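Local structure of chinitase A (Streptomyces coelicolor, 3EBV) at residues S28-I33 with N274-A279; A38-T43 with G87-N92; D117-N122 with N177-N182; F201-A206 with D245-A250; C207-G212 with S217-G222. The protein probably hydrolyses chitin as an endochitinase, this chain being the glycosyl hydrolase family 18 domain of a longer protein. All blocks are in the same frame, centred on the assembly; numbering follows the deposited sequence. Where two conformers were deposited one is given.

Interaction 1 of 5, residues S28-I33 with N274-A279; sequences SAYDII and NWDATA. With SO4 (sulfate ion), chain B.
The hydroxyl of Tyr30 and the carboxylate of Asp276 carry this contact alone: Tyr30 OH donates to Asp276 OD2 at 2.7 Å. OD2 lies at the edge of the phenol ring, in its plane, while the ring and carboxylate planes stand 83° apart. The hydroxyl meets OD2 from above the carboxylate, 62° out of its plane. The two side chains arrive from opposite directions and together bridge backbones whose CA atoms are 11.3 Å apart at Tyr30 and Asp276. Asp276 contributes its share by holding CG anti to the backbone N (chi1 -178°), which extends the carboxylate off helix 273-278 toward the ring.

In the next shell, OD2 is also hydrogen-bonded to Ser284 OG of helix 282-292, and Tyr30 rests on both Ser284 and Val7 of strand 6-12. The segment before strand 32-40 is thus tied to helices 273-278 and 282-292, which follow the last barrel strand, 267-271. With a phenylalanine at Tyr30, Asp276 OD2 would probably be left leaning on Ser284, and the link to the 28-33 segment would be lost. Farther out, Ser28 OG donates to O4 of a sulfate at 2.7 Å, an ion probably from the crystallisation liquor. The chemistry implies a buried carboxylate oxygen shared by two hydroxyls, whose bonds would partly offset the cost of burying its charge.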
# COMPACT_ATOMS: atom_id res chain seq x y z
N SER A 28 -1.31 9.72 14.19
CA SER A 28 -2.09 10.64 13.37
C SER A 28 -1.49 10.87 11.97
O SER A 28 -2.23 11.23 11.05
CB SER A 28 -2.25 11.98 14.08
OG SER A 28 -1.01 12.51 14.42
N ALA A 29 -0.18 10.63 11.83
CA ALA A 29 0.50 10.81 10.54
C ALA A 29 -0.09 9.97 9.43
O ALA A 29 0.05 10.31 8.24
CB ALA A 29 1.97 10.48 10.68
N TYR A 30 -0.72 8.84 9.78
CA TYR A 30 -1.22 7.94 8.76
C TYR A 30 -2.56 8.39 8.22
O TYR A 30 -3.56 8.44 8.94
CB TYR A 30 -1.31 6.52 9.31
CG TYR A 30 0.04 5.95 9.63
CD1 TYR A 30 0.88 5.51 8.60
CD2 TYR A 30 0.52 5.90 10.96
CE1 TYR A 30 2.14 5.01 8.88
CE2 TYR A 30 1.80 5.38 11.25
CZ TYR A 30 2.60 4.92 10.20
OH TYR A 30 3.87 4.37 10.39
N ASP A 31 -2.59 8.70 6.93
CA ASP A 31 -3.81 9.17 6.27
C ASP A 31 -4.64 8.03 5.75
O ASP A 31 -5.86 8.15 5.64
CB ASP A 31 -3.43 10.04 5.08
CG ASP A 31 -2.58 11.18 5.49
OD1 ASP A 31 -3.09 12.09 6.20
OD2 ASP A 31 -1.40 11.22 5.15
N ILE A 32 -3.99 6.92 5.39
CA ILE A 32 -4.66 5.73 4.92
C ILE A 32 -4.11 4.60 5.77
O ILE A 32 -2.89 4.44 5.87
CB ILE A 32 -4.39 5.42 3.42
CG1 ILE A 32 -4.87 6.60 2.54
CG2 ILE A 32 -5.09 4.12 3.00
CD1 ILE A 32 -4.50 6.41 1.04
N ILE A 33 -5.02 3.86 6.40
CA ILE A 33 -4.65 2.71 7.23
C ILE A 33 -5.15 1.46 6.53
O ILE A 33 -6.37 1.33 6.28
CB ILE A 33 -5.24 2.82 8.67
CG1 ILE A 33 -4.77 4.11 9.34
CG2 ILE A 33 -4.91 1.53 9.47
CD1 ILE A 33 -5.58 4.46 10.63
N ASN A 274 2.81 -1.18 13.38
CA ASN A 274 3.25 -1.91 14.61
C ASN A 274 4.75 -1.86 14.75
O ASN A 274 5.28 -1.59 15.85
CB ASN A 274 2.73 -3.35 14.54
CG ASN A 274 1.24 -3.41 14.30
OD1 ASN A 274 0.76 -3.30 13.15
ND2 ASN A 274 0.47 -3.59 15.39
N TRP A 275 5.47 -2.12 13.64
CA TRP A 275 6.91 -2.03 13.71
C TRP A 275 7.35 -0.56 13.91
O TRP A 275 8.33 -0.30 14.62
CB TRP A 275 7.57 -2.62 12.46
CG TRP A 275 7.50 -4.10 12.37
CD1 TRP A 275 6.95 -4.83 11.37
CD2 TRP A 275 8.03 -5.05 13.31
NE1 TRP A 275 7.10 -6.18 11.60
CE2 TRP A 275 7.75 -6.34 12.80
CE3 TRP A 275 8.74 -4.92 14.53
CZ2 TRP A 275 8.12 -7.54 13.48
CZ3 TRP A 275 9.09 -6.12 15.22
CH2 TRP A 275 8.80 -7.40 14.68
N ASP A 276 6.60 0.39 13.34
CA ASP A 276 6.92 1.82 13.57
C ASP A 276 6.87 2.13 15.09
O ASP A 276 7.78 2.76 15.63
CB ASP A 276 5.90 2.65 12.75
CG ASP A 276 6.09 4.19 12.80
OD1 ASP A 276 7.24 4.68 12.82
OD2 ASP A 276 5.00 4.84 12.77
N ALA A 277 5.84 1.60 15.75
CA ALA A 277 5.64 1.82 17.21
C ALA A 277 6.77 1.18 18.01
O ALA A 277 7.27 1.80 18.98
CB ALA A 277 4.31 1.27 17.64
N THR A 278 7.16 -0.05 17.64
CA THR A 278 8.31 -0.69 18.29
C THR A 278 9.54 0.20 18.21
O THR A 278 10.36 0.28 19.16
CB THR A 278 8.55 -2.09 17.70
OG1 THR A 278 7.47 -2.93 18.15
CG2 THR A 278 9.92 -2.65 18.13
N ALA A 279 9.66 0.92 17.08
CA ALA A 279 10.81 1.81 16.84
C ALA A 279 10.50 3.27 17.21
O ALA A 279 11.10 4.19 16.64
CB ALA A 279 11.27 1.71 15.34
S SO4 B . -1.32 13.23 18.12
O1 SO4 B . -2.77 13.23 18.21
O2 SO4 B . -0.70 14.11 19.11
O3 SO4 B . -0.89 11.80 18.31
O4 SO4 B . -0.90 13.74 16.81

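Interaction 2 of 5, residues A38-T43 with G87-N92; sequences ADATTT and GTVSVN
A water bridges Ala40 and Thr88, accepting from both backbone amides: 3.0 Å from Thr88 N and 3.1 Å from Ala40 N. There is no direct hydrogen bond between segments 38-43 and 87-92, so this water is their polar link, and it takes one N-H from each segment. The backbones approach most closely at Ala40 and Val89, whose CA atoms are 5.2 Å apart.

Beside the water, the methyl of Ala40 points at the loop and is met by two side chains. Thr88 brings its hydroxyl, OG1 lying 3.3 Å from Ala40 CB, because chi1 of 57° sets that oxygen between the backbone N and the carbonyl carbon. Val89 brings one branch: CG2, lying beside its backbone N, sits 3.8 Å from Ala40 CB. The same valine also rests on Val47 and Val82, so it packs on strands 47-48 and 77-84 as well. Thr88, by contrast, is on the solvent side.

Past Ala40 the chain turns on itself. Thr41 OG1 accepts from Thr43 N at 3.1 Å with an N-H...O angle of 151°, an ST turn just after strand 32-40, with the Thr41 side chain starting away from the loop. The contact as a whole joins the C-terminal end of one parallel barrel strand to the loop that follows its neighbour, strand 77-84. In a TIM barrel this is the rim where the loops that follow the strands gather.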
# COMPACT_ATOMS: atom_id res chain seq x y z
N ALA A 38 -7.27 -9.51 4.95
CA ALA A 38 -8.40 -10.43 4.72
C ALA A 38 -7.84 -11.84 4.52
O ALA A 38 -6.67 -12.00 4.19
CB ALA A 38 -9.25 -10.00 3.55
N ASP A 39 -8.67 -12.85 4.79
CA ASP A 39 -8.30 -14.26 4.66
C ASP A 39 -8.94 -14.84 3.37
O ASP A 39 -10.07 -14.48 3.04
CB ASP A 39 -8.82 -15.02 5.91
CG ASP A 39 -7.99 -14.73 7.19
OD1 ASP A 39 -6.74 -14.78 7.10
OD2 ASP A 39 -8.59 -14.51 8.27
N ALA A 40 -8.24 -15.69 2.63
CA ALA A 40 -8.89 -16.52 1.59
C ALA A 40 -9.90 -17.48 2.22
O ALA A 40 -9.82 -17.79 3.42
CB ALA A 40 -7.87 -17.30 0.80
N THR A 41 -10.86 -17.95 1.41
CA THR A 41 -11.83 -18.98 1.87
C THR A 41 -11.78 -20.16 0.91
O THR A 41 -10.95 -20.22 -0.02
CB THR A 41 -13.27 -18.43 1.93
OG1 THR A 41 -13.76 -18.25 0.60
CG2 THR A 41 -13.34 -17.12 2.68
N THR A 42 -12.67 -21.14 1.12
CA THR A 42 -12.73 -22.28 0.21
C THR A 42 -13.37 -21.95 -1.15
O THR A 42 -13.28 -22.77 -2.06
CB THR A 42 -13.49 -23.47 0.86
OG1 THR A 42 -14.78 -23.03 1.29
CG2 THR A 42 -12.71 -23.99 2.04
N THR A 43 -14.00 -20.78 -1.26
CA THR A 43 -14.59 -20.30 -2.53
C THR A 43 -13.53 -19.50 -3.34
O THR A 43 -12.98 -18.53 -2.82
CB THR A 43 -15.82 -19.44 -2.23
OG1 THR A 43 -16.81 -20.24 -1.54
CG2 THR A 43 -16.46 -18.85 -3.50
N GLY A 87 -0.66 -15.07 1.83
CA GLY A 87 -2.01 -15.11 1.25
C GLY A 87 -2.16 -16.20 0.19
O GLY A 87 -1.20 -16.57 -0.50
N THR A 88 -3.39 -16.72 0.06
CA THR A 88 -3.68 -17.72 -0.96
C THR A 88 -4.90 -17.33 -1.82
O THR A 88 -5.52 -18.22 -2.45
CB THR A 88 -3.93 -19.12 -0.34
OG1 THR A 88 -5.00 -19.01 0.59
CG2 THR A 88 -2.67 -19.64 0.37
N VAL A 89 -5.21 -16.04 -1.92
CA VAL A 89 -6.32 -15.57 -2.79
C VAL A 89 -5.92 -15.65 -4.27
O VAL A 89 -4.80 -15.24 -4.61
CB VAL A 89 -6.73 -14.11 -2.43
CG1 VAL A 89 -7.85 -13.58 -3.36
CG2 VAL A 89 -7.20 -14.05 -0.97
N SER A 90 -6.79 -16.18 -5.13
CA SER A 90 -6.55 -16.22 -6.60
C SER A 90 -7.74 -15.63 -7.34
O SER A 90 -8.89 -15.96 -7.05
CB SER A 90 -6.31 -17.65 -7.13
OG SER A 90 -5.09 -18.16 -6.60
N VAL A 91 -7.45 -14.73 -8.29
CA VAL A 91 -8.51 -14.09 -9.10
C VAL A 91 -8.08 -14.32 -10.55
O VAL A 91 -7.27 -13.56 -11.13
CB VAL A 91 -8.70 -12.60 -8.74
CG1 VAL A 91 -9.78 -11.96 -9.62
CG2 VAL A 91 -9.09 -12.45 -7.26
N ASN A 92 -8.55 -15.43 -11.12
CA ASN A 92 -8.05 -15.90 -12.40
C ASN A 92 -9.17 -16.52 -13.26
O ASN A 92 -8.92 -17.35 -14.12
CB ASN A 92 -6.93 -16.90 -12.18
CG ASN A 92 -7.34 -18.07 -11.32
OD1 ASN A 92 -8.53 -18.28 -11.05
ND2 ASN A 92 -6.35 -18.85 -10.86
O HOH W 1 -5.19 -15.53 2.11

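Interaction 3 of 5, residues D117-N122 with N177-N182; sequences DIDLEN and NMQYYN
Gln179 reaches toward Glu121 with CG anti to its own carbonyl carbon (chi1 -60°) and the chain extended beyond, while Glu121, built the same way, comes from the opposite direction. Their flat ends meet with the planes 41° apart. Gln179 NE2 donates to Glu121 OE2 at 3.1 Å, nearly straight at 172°; the acceptor lies in the amide plane, whereas the N-H arrives from above the carboxylate. Asp119 crosses the glutamine at about a right angle, its OD1 lying 3.1 Å from Gln179 NE2. Asp119 OD1 and Glu121 OE2, 2.9 Å apart, are two acceptors in contact rather than a hydrogen-bonded pair. Gln179 NE2 also donates to Ala149 O, its stronger partner, and the two acceptors together probably fix the rotation of the amide. A water lies 2.7 Å from Gln179 OE1 and 3.0 Å from Glu121 OE2, but cannot serve every acceptor near it at once. With a leucine in place of Gln179, Glu121 OE2 and Ala149 O would probably lose their shared amide donor, and the glutamate would be freer to turn.

Deeper in, a water donates to Asp117 OD1 at 2.9 Å and accepts from Asn177 ND2. The run Asp117, Asp119, Glu121 matches the DxDxE signature of family 18, consistent with a place in the active site.

Strand 145-148 lies between strands 115-120 and 175-179 in the sheet, so these side chains meet across the barrel interior. Met269 of strand 267-271 packs on Gln179, while helix 199-210 covers Met178 and Tyr180 outside.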
# COMPACT_ATOMS: atom_id res chain seq x y z
N ASP A 117 -7.05 -2.66 -0.58
CA ASP A 117 -5.63 -2.64 -1.03
C ASP A 117 -5.33 -3.99 -1.61
O ASP A 117 -5.64 -5.04 -1.02
CB ASP A 117 -4.71 -2.39 0.17
CG ASP A 117 -3.22 -2.58 -0.18
OD1 ASP A 117 -2.72 -1.81 -1.06
OD2 ASP A 117 -2.56 -3.49 0.40
N ILE A 118 -4.78 -4.01 -2.82
CA ILE A 118 -4.43 -5.26 -3.47
C ILE A 118 -2.98 -5.60 -3.19
O ILE A 118 -2.07 -4.94 -3.71
CB ILE A 118 -4.67 -5.15 -5.03
CG1 ILE A 118 -6.10 -4.61 -5.33
CG2 ILE A 118 -4.30 -6.47 -5.74
CD1 ILE A 118 -7.22 -5.51 -4.77
N ASP A 119 -2.78 -6.64 -2.40
CA ASP A 119 -1.45 -7.08 -2.01
C ASP A 119 -1.31 -8.60 -2.19
O ASP A 119 -0.68 -9.27 -1.35
CB ASP A 119 -1.16 -6.67 -0.55
CG ASP A 119 0.27 -6.94 -0.13
OD1 ASP A 119 1.18 -7.08 -0.99
OD2 ASP A 119 0.47 -7.04 1.10
N LEU A 120 -1.83 -9.11 -3.31
CA LEU A 120 -1.60 -10.52 -3.66
C LEU A 120 -0.11 -10.69 -4.01
O LEU A 120 0.43 -9.98 -4.89
CB LEU A 120 -2.45 -10.94 -4.86
CG LEU A 120 -3.97 -10.76 -4.74
CD1 LEU A 120 -4.67 -11.56 -5.90
CD2 LEU A 120 -4.46 -11.18 -3.42
N GLU A 121 0.53 -11.68 -3.38
CA GLU A 121 1.95 -11.97 -3.68
C GLU A 121 2.15 -13.34 -4.31
O GLU A 121 3.29 -13.83 -4.46
CB GLU A 121 2.78 -11.78 -2.41
CG GLU A 121 2.60 -10.34 -1.91
CD GLU A 121 3.53 -9.97 -0.79
OE1 GLU A 121 4.38 -10.79 -0.39
OE2 GLU A 121 3.37 -8.84 -0.29
N ASN A 122 1.02 -13.97 -4.67
CA ASN A 122 1.03 -15.33 -5.23
C ASN A 122 0.57 -15.32 -6.68
O ASN A 122 0.12 -16.35 -7.21
CB ASN A 122 0.16 -16.28 -4.38
CG ASN A 122 -1.30 -15.82 -4.30
OD1 ASN A 122 -1.59 -14.62 -4.28
ND2 ASN A 122 -2.23 -16.78 -4.18
N ASN A 177 1.37 1.92 -3.99
CA ASN A 177 2.44 1.97 -2.98
C ASN A 177 3.35 0.75 -3.17
O ASN A 177 3.18 -0.27 -2.49
CB ASN A 177 1.86 1.94 -1.56
CG ASN A 177 1.07 3.19 -1.20
OD1 ASN A 177 1.52 4.33 -1.43
ND2 ASN A 177 -0.12 2.98 -0.54
N MSE A 178 4.25 0.81 -4.14
CA MSE A 178 5.12 -0.36 -4.34
C MSE A 178 6.00 -0.62 -3.11
O MSE A 178 6.32 0.31 -2.35
CB MSE A 178 6.02 -0.19 -5.60
CG MSE A 178 6.86 -1.42 -5.86
SE MSE A 178 7.63 -1.30 -7.68
CE MSE A 178 9.00 0.02 -7.38
N GLN A 179 6.34 -1.91 -2.93
CA GLN A 179 7.18 -2.33 -1.81
C GLN A 179 8.64 -2.26 -2.31
O GLN A 179 9.15 -3.17 -2.99
CB GLN A 179 6.86 -3.78 -1.41
CG GLN A 179 5.42 -3.97 -0.98
CD GLN A 179 5.16 -5.44 -0.62
OE1 GLN A 179 5.96 -6.07 0.08
NE2 GLN A 179 4.05 -5.97 -1.13
N TYR A 180 9.30 -1.13 -2.00
CA TYR A 180 10.71 -0.95 -2.44
C TYR A 180 11.67 -1.67 -1.47
O TYR A 180 12.60 -1.06 -0.87
CB TYR A 180 11.06 0.55 -2.51
CG TYR A 180 10.33 1.32 -3.58
CD1 TYR A 180 10.98 1.76 -4.73
CD2 TYR A 180 8.97 1.64 -3.42
CE1 TYR A 180 10.32 2.53 -5.71
CE2 TYR A 180 8.29 2.35 -4.39
CZ TYR A 180 8.96 2.81 -5.54
OH TYR A 180 8.26 3.51 -6.50
N TYR A 181 11.38 -2.95 -1.21
CA TYR A 181 12.10 -3.69 -0.16
C TYR A 181 11.85 -5.17 -0.33
O TYR A 181 11.04 -5.60 -1.15
CB TYR A 181 11.69 -3.20 1.24
CG TYR A 181 10.19 -3.26 1.53
CD1 TYR A 181 9.60 -4.40 2.09
CD2 TYR A 181 9.40 -2.14 1.34
CE1 TYR A 181 8.20 -4.43 2.38
CE2 TYR A 181 8.02 -2.15 1.66
CZ TYR A 181 7.44 -3.29 2.17
OH TYR A 181 6.10 -3.27 2.42
N ASN A 182 12.61 -5.96 0.45
CA ASN A 182 12.71 -7.43 0.22
C ASN A 182 12.95 -7.76 -1.24
O ASN A 182 12.37 -8.69 -1.81
CB ASN A 182 11.45 -8.20 0.71
CG ASN A 182 11.25 -8.10 2.20
OD1 ASN A 182 12.21 -8.20 2.97
ND2 ASN A 182 10.01 -7.86 2.61
O HOH W 2 -0.81 0.12 -0.10
O HOH W 3 5.71 -8.30 1.56

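Interaction 4 of 5, residues F201-A206 with D245-A250; sequences FLTALA and DCLTKA
Thr203 and Ala206 meet Cys246 and Leu247 in the tight part of this helix-helix contact, and all four are buried. Thr203 and Leu247 share most of it: Thr203 CG2 lies 3.8 Å from Cys246 SG and 4.2 Å from Leu247 CG. With chi1 at 58°, OG1 is turned back along its own helix, within weak bonding reach of the carbonyls of Val199 and Asp200, while the methyl serves the interface. Leu247 splits its branches, CD1 resting 3.9 Å from Ala206 CB and CD2 4.0 Å from Thr203 O. No hydrogen bond crosses; the segments meet through van der Waals contacts. The axes of the two short helix segments approach to 10.1 Å, with 42° between their N-to-C directions.

The far side is loose. Lys249 is exposed and was deposited in two conformers, so the long approach of its NZ to Asp245 OD1 within its own helix is uncertain; Asp245 OD1 is in any case hydrogen-bonded to His290.

A disulfide from Cys246 to Cys253 ties the end of helix 237-249 to the chain that follows. Helices 199-210 and 237-249 lie side by side on the outside of the barrel, with strand 219-224 between them in the chain.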
# COMPACT_ATOMS: atom_id res chain seq x y z
N PHE A 201 17.45 3.61 -5.72
CA PHE A 201 16.46 2.53 -5.94
C PHE A 201 15.07 3.12 -5.89
O PHE A 201 14.21 2.74 -6.70
CB PHE A 201 16.62 1.52 -4.83
CG PHE A 201 15.94 0.17 -5.06
CD1 PHE A 201 16.44 -0.76 -5.96
CD2 PHE A 201 14.82 -0.16 -4.28
CE1 PHE A 201 15.83 -2.04 -6.08
CE2 PHE A 201 14.22 -1.45 -4.42
CZ PHE A 201 14.70 -2.37 -5.28
N LEU A 202 14.83 4.03 -4.95
CA LEU A 202 13.51 4.66 -4.86
C LEU A 202 13.20 5.51 -6.08
O LEU A 202 12.15 5.40 -6.71
CB LEU A 202 13.39 5.49 -3.58
CG LEU A 202 13.74 4.73 -2.28
CD1 LEU A 202 13.55 5.61 -1.06
CD2 LEU A 202 12.88 3.44 -2.15
N THR A 203 14.14 6.41 -6.41
CA THR A 203 13.82 7.36 -7.49
C THR A 203 13.81 6.75 -8.88
O THR A 203 12.92 7.07 -9.69
CB THR A 203 14.81 8.58 -7.45
OG1 THR A 203 16.15 8.08 -7.58
CG2 THR A 203 14.69 9.33 -6.13
N ALA A 204 14.80 5.89 -9.16
CA ALA A 204 14.89 5.27 -10.47
C ALA A 204 13.78 4.27 -10.78
O ALA A 204 13.39 4.11 -11.95
CB ALA A 204 16.28 4.66 -10.68
N LEU A 205 13.30 3.57 -9.74
CA LEU A 205 12.19 2.64 -9.96
C LEU A 205 10.85 3.39 -9.95
O LEU A 205 9.96 3.02 -10.74
CB LEU A 205 12.19 1.53 -8.89
CG LEU A 205 13.10 0.34 -9.23
CD1 LEU A 205 14.57 0.69 -9.37
CD2 LEU A 205 12.94 -0.72 -8.12
N ALA A 206 10.68 4.40 -9.09
CA ALA A 206 9.45 5.23 -9.15
C ALA A 206 9.32 5.87 -10.53
O ALA A 206 8.21 5.98 -11.07
CB ALA A 206 9.44 6.27 -8.06
N ASP A 245 12.00 14.48 -2.13
CA ASP A 245 12.53 15.78 -2.62
C ASP A 245 13.00 15.63 -4.06
O ASP A 245 12.78 16.53 -4.89
CB ASP A 245 13.69 16.24 -1.76
CG ASP A 245 13.24 16.70 -0.38
OD1 ASP A 245 12.01 16.83 -0.15
OD2 ASP A 245 14.17 16.92 0.43
N CYS A 246 13.72 14.56 -4.34
CA CYS A 246 14.30 14.42 -5.67
C CYS A 246 13.21 14.37 -6.74
O CYS A 246 13.24 15.09 -7.78
CB CYS A 246 15.19 13.18 -5.68
SG CYS A 246 15.91 12.76 -7.31
N LEU A 247 12.18 13.56 -6.48
CA LEU A 247 11.10 13.39 -7.46
C LEU A 247 10.23 14.65 -7.54
O LEU A 247 9.80 15.00 -8.64
CB LEU A 247 10.21 12.20 -7.04
CG LEU A 247 10.95 10.85 -7.23
CD1 LEU A 247 10.20 9.71 -6.43
CD2 LEU A 247 11.04 10.44 -8.69
N THR A 248 9.95 15.29 -6.40
CA THR A 248 8.96 16.41 -6.41
C THR A 248 9.57 17.77 -6.78
O THR A 248 8.86 18.61 -7.33
CB THR A 248 8.23 16.55 -5.05
OG1 THR A 248 9.16 16.83 -4.00
CG2 THR A 248 7.41 15.26 -4.73
N LYS A 249 10.84 17.97 -6.42
CA LYS A 249 11.39 19.32 -6.56
C LYS A 249 12.84 19.37 -7.00
O LYS A 249 13.46 20.45 -6.99
CB LYS A 249 11.15 20.13 -5.28
CG LYS A 249 11.86 19.59 -4.04
CD LYS A 249 11.40 20.38 -2.78
CE LYS A 249 11.98 19.83 -1.50
NZ LYS A 249 11.78 20.73 -0.28
N ALA A 250 13.37 18.23 -7.45
CA ALA A 250 14.73 18.17 -8.00
C ALA A 250 15.79 18.58 -7.00
O ALA A 250 16.79 19.24 -7.33
CB ALA A 250 14.85 18.98 -9.32

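Interaction 5 of 5, residues C207-G212 with S217-G222; sequences CIQLEG and SQVGLG
Val219 points at helix 199-210, where it meets Gln209 and Leu210 and crosses each obliquely. CG2 packs between Leu210 CD2, 3.7 Å from it, and the stem of Gln209, whose CB is 3.8 Å from the same methyl. CG1 lies by the amide end, with Gln209 OE1 3.6 Å away. The valine holds CG1 anti to its backbone N (chi1 177°), which leaves CG2 beside that N, so that one branch meets both residues and the other the glutamine. Gln209 starts toward the strand and runs on extended beyond CG, so its aliphatic stem and its oxygen pack on the one side chain. Leu210 leaves the helix less directly, but its CD2 branch comes in at the end.

The contact has no direct hydrogen bond. A water lies 2.8 Å from Gln209 OE1 and 2.8 Å from Gly220 O and can donate to either, though other acceptors nearby compete for its hydrogens. It thus offers the buried amide oxygen a polar neighbour next to apolar methyls. Around the pair, Gln209 also touches Met178 and Tyr180, and Leu210 touches Leu247.

Strands 175-179 and 219-224 are parallel neighbours in the barrel, and helix 199-210 lies between them in the chain. The helix packs on the outward side of the second strand at Val219, the layering of a beta-alpha-beta crossover in a TIM barrel.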
# COMPACT_ATOMS: atom_id res chain seq x y z
N CYS A 207 10.44 6.27 -11.11
CA CYS A 207 10.45 6.86 -12.46
C CYS A 207 9.77 5.95 -13.50
O CYS A 207 9.13 6.44 -14.44
CB CYS A 207 11.94 7.08 -12.82
SG CYS A 207 12.25 7.67 -14.49
N ILE A 208 9.92 4.63 -13.39
CA ILE A 208 9.30 3.74 -14.38
C ILE A 208 7.77 3.96 -14.34
O ILE A 208 7.11 3.97 -15.39
CB ILE A 208 9.61 2.25 -14.08
CG1 ILE A 208 11.11 1.97 -14.07
CG2 ILE A 208 8.92 1.33 -15.09
CD1 ILE A 208 11.44 0.59 -13.52
N GLN A 209 7.21 4.09 -13.13
CA GLN A 209 5.76 4.33 -12.98
C GLN A 209 5.37 5.72 -13.49
O GLN A 209 4.37 5.86 -14.23
CB GLN A 209 5.38 4.17 -11.51
CG GLN A 209 5.57 2.74 -11.05
CD GLN A 209 5.44 2.55 -9.55
OE1 GLN A 209 4.62 3.19 -8.90
NE2 GLN A 209 6.26 1.65 -9.01
N LEU A 210 6.15 6.73 -13.11
CA LEU A 210 5.86 8.13 -13.46
C LEU A 210 5.98 8.40 -14.96
O LEU A 210 5.30 9.32 -15.46
CB LEU A 210 6.72 9.10 -12.65
CG LEU A 210 6.54 9.04 -11.12
CD1 LEU A 210 7.77 9.56 -10.38
CD2 LEU A 210 5.25 9.82 -10.75
N GLU A 211 6.86 7.67 -15.63
CA GLU A 211 7.02 7.79 -17.08
C GLU A 211 6.17 6.77 -17.84
O GLU A 211 6.15 6.79 -19.08
CB GLU A 211 8.52 7.64 -17.48
CG GLU A 211 9.40 8.72 -16.88
CD GLU A 211 10.86 8.65 -17.39
OE1 GLU A 211 11.26 7.59 -17.95
OE2 GLU A 211 11.58 9.67 -17.18
N GLY A 212 5.47 5.86 -17.12
CA GLY A 212 4.82 4.75 -17.77
C GLY A 212 3.30 4.80 -17.76
O GLY A 212 2.66 3.79 -17.97
N SER A 217 0.02 11.50 -8.55
CA SER A 217 -0.78 11.22 -7.38
C SER A 217 -1.04 9.74 -7.19
O SER A 217 -1.59 9.35 -6.14
CB SER A 217 -2.15 11.90 -7.45
OG SER A 217 -2.85 11.43 -8.57
N GLN A 218 -0.66 8.92 -8.18
CA GLN A 218 -0.90 7.48 -8.10
C GLN A 218 0.39 6.69 -7.76
O GLN A 218 0.37 5.47 -7.83
CB GLN A 218 -1.48 6.95 -9.42
CG GLN A 218 -2.88 7.52 -9.62
CD GLN A 218 -3.46 7.18 -10.96
OE1 GLN A 218 -2.81 7.28 -12.01
NE2 GLN A 218 -4.75 6.81 -10.94
N VAL A 219 1.45 7.41 -7.36
CA VAL A 219 2.74 6.74 -7.05
C VAL A 219 3.17 7.07 -5.62
O VAL A 219 3.24 8.25 -5.25
CB VAL A 219 3.83 7.20 -8.04
CG1 VAL A 219 5.20 6.58 -7.69
CG2 VAL A 219 3.44 6.80 -9.49
N GLY A 220 3.36 6.01 -4.82
CA GLY A 220 3.78 6.16 -3.40
C GLY A 220 5.02 5.30 -3.15
O GLY A 220 5.16 4.21 -3.74
N LEU A 221 5.89 5.79 -2.26
CA LEU A 221 7.15 5.07 -1.95
C LEU A 221 6.92 4.21 -0.69
O LEU A 221 6.84 4.77 0.41
CB LEU A 221 8.32 6.06 -1.71
CG LEU A 221 8.54 7.06 -2.87
CD1 LEU A 221 9.75 7.85 -2.49
CD2 LEU A 221 8.82 6.36 -4.18
N GLY A 222 6.87 2.88 -0.87
CA GLY A 222 6.64 1.97 0.28
C GLY A 222 7.98 1.42 0.81
O GLY A 222 8.77 0.88 0.07
O HOH W 4 5.49 3.10 -6.26

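How the interactions relate
Interactions 3, 4 and 5 form a connected series: strand 175-179 neighbours strand 219-224, Tyr180 N bonds to Gly222 O (2.9 Å), and helix 199-210 serves both interaction 4 and interaction 5. Interaction 3, whose centre lies about 7 Å from the chain's centre, is polar and lines the barrel interior; interactions 4 and 5 are buried but mainly apolar, in the outer layer. Interaction 2, on the rim and partly buried, relies on a water and small contacts, and reaches interaction 3 through Val89 O and Asn122 ND2. Interaction 1 shares strand 32-40 with it, yet their centres lie about 27 Å apart, and it depends on a single buried hydroxyl-carboxylate bond.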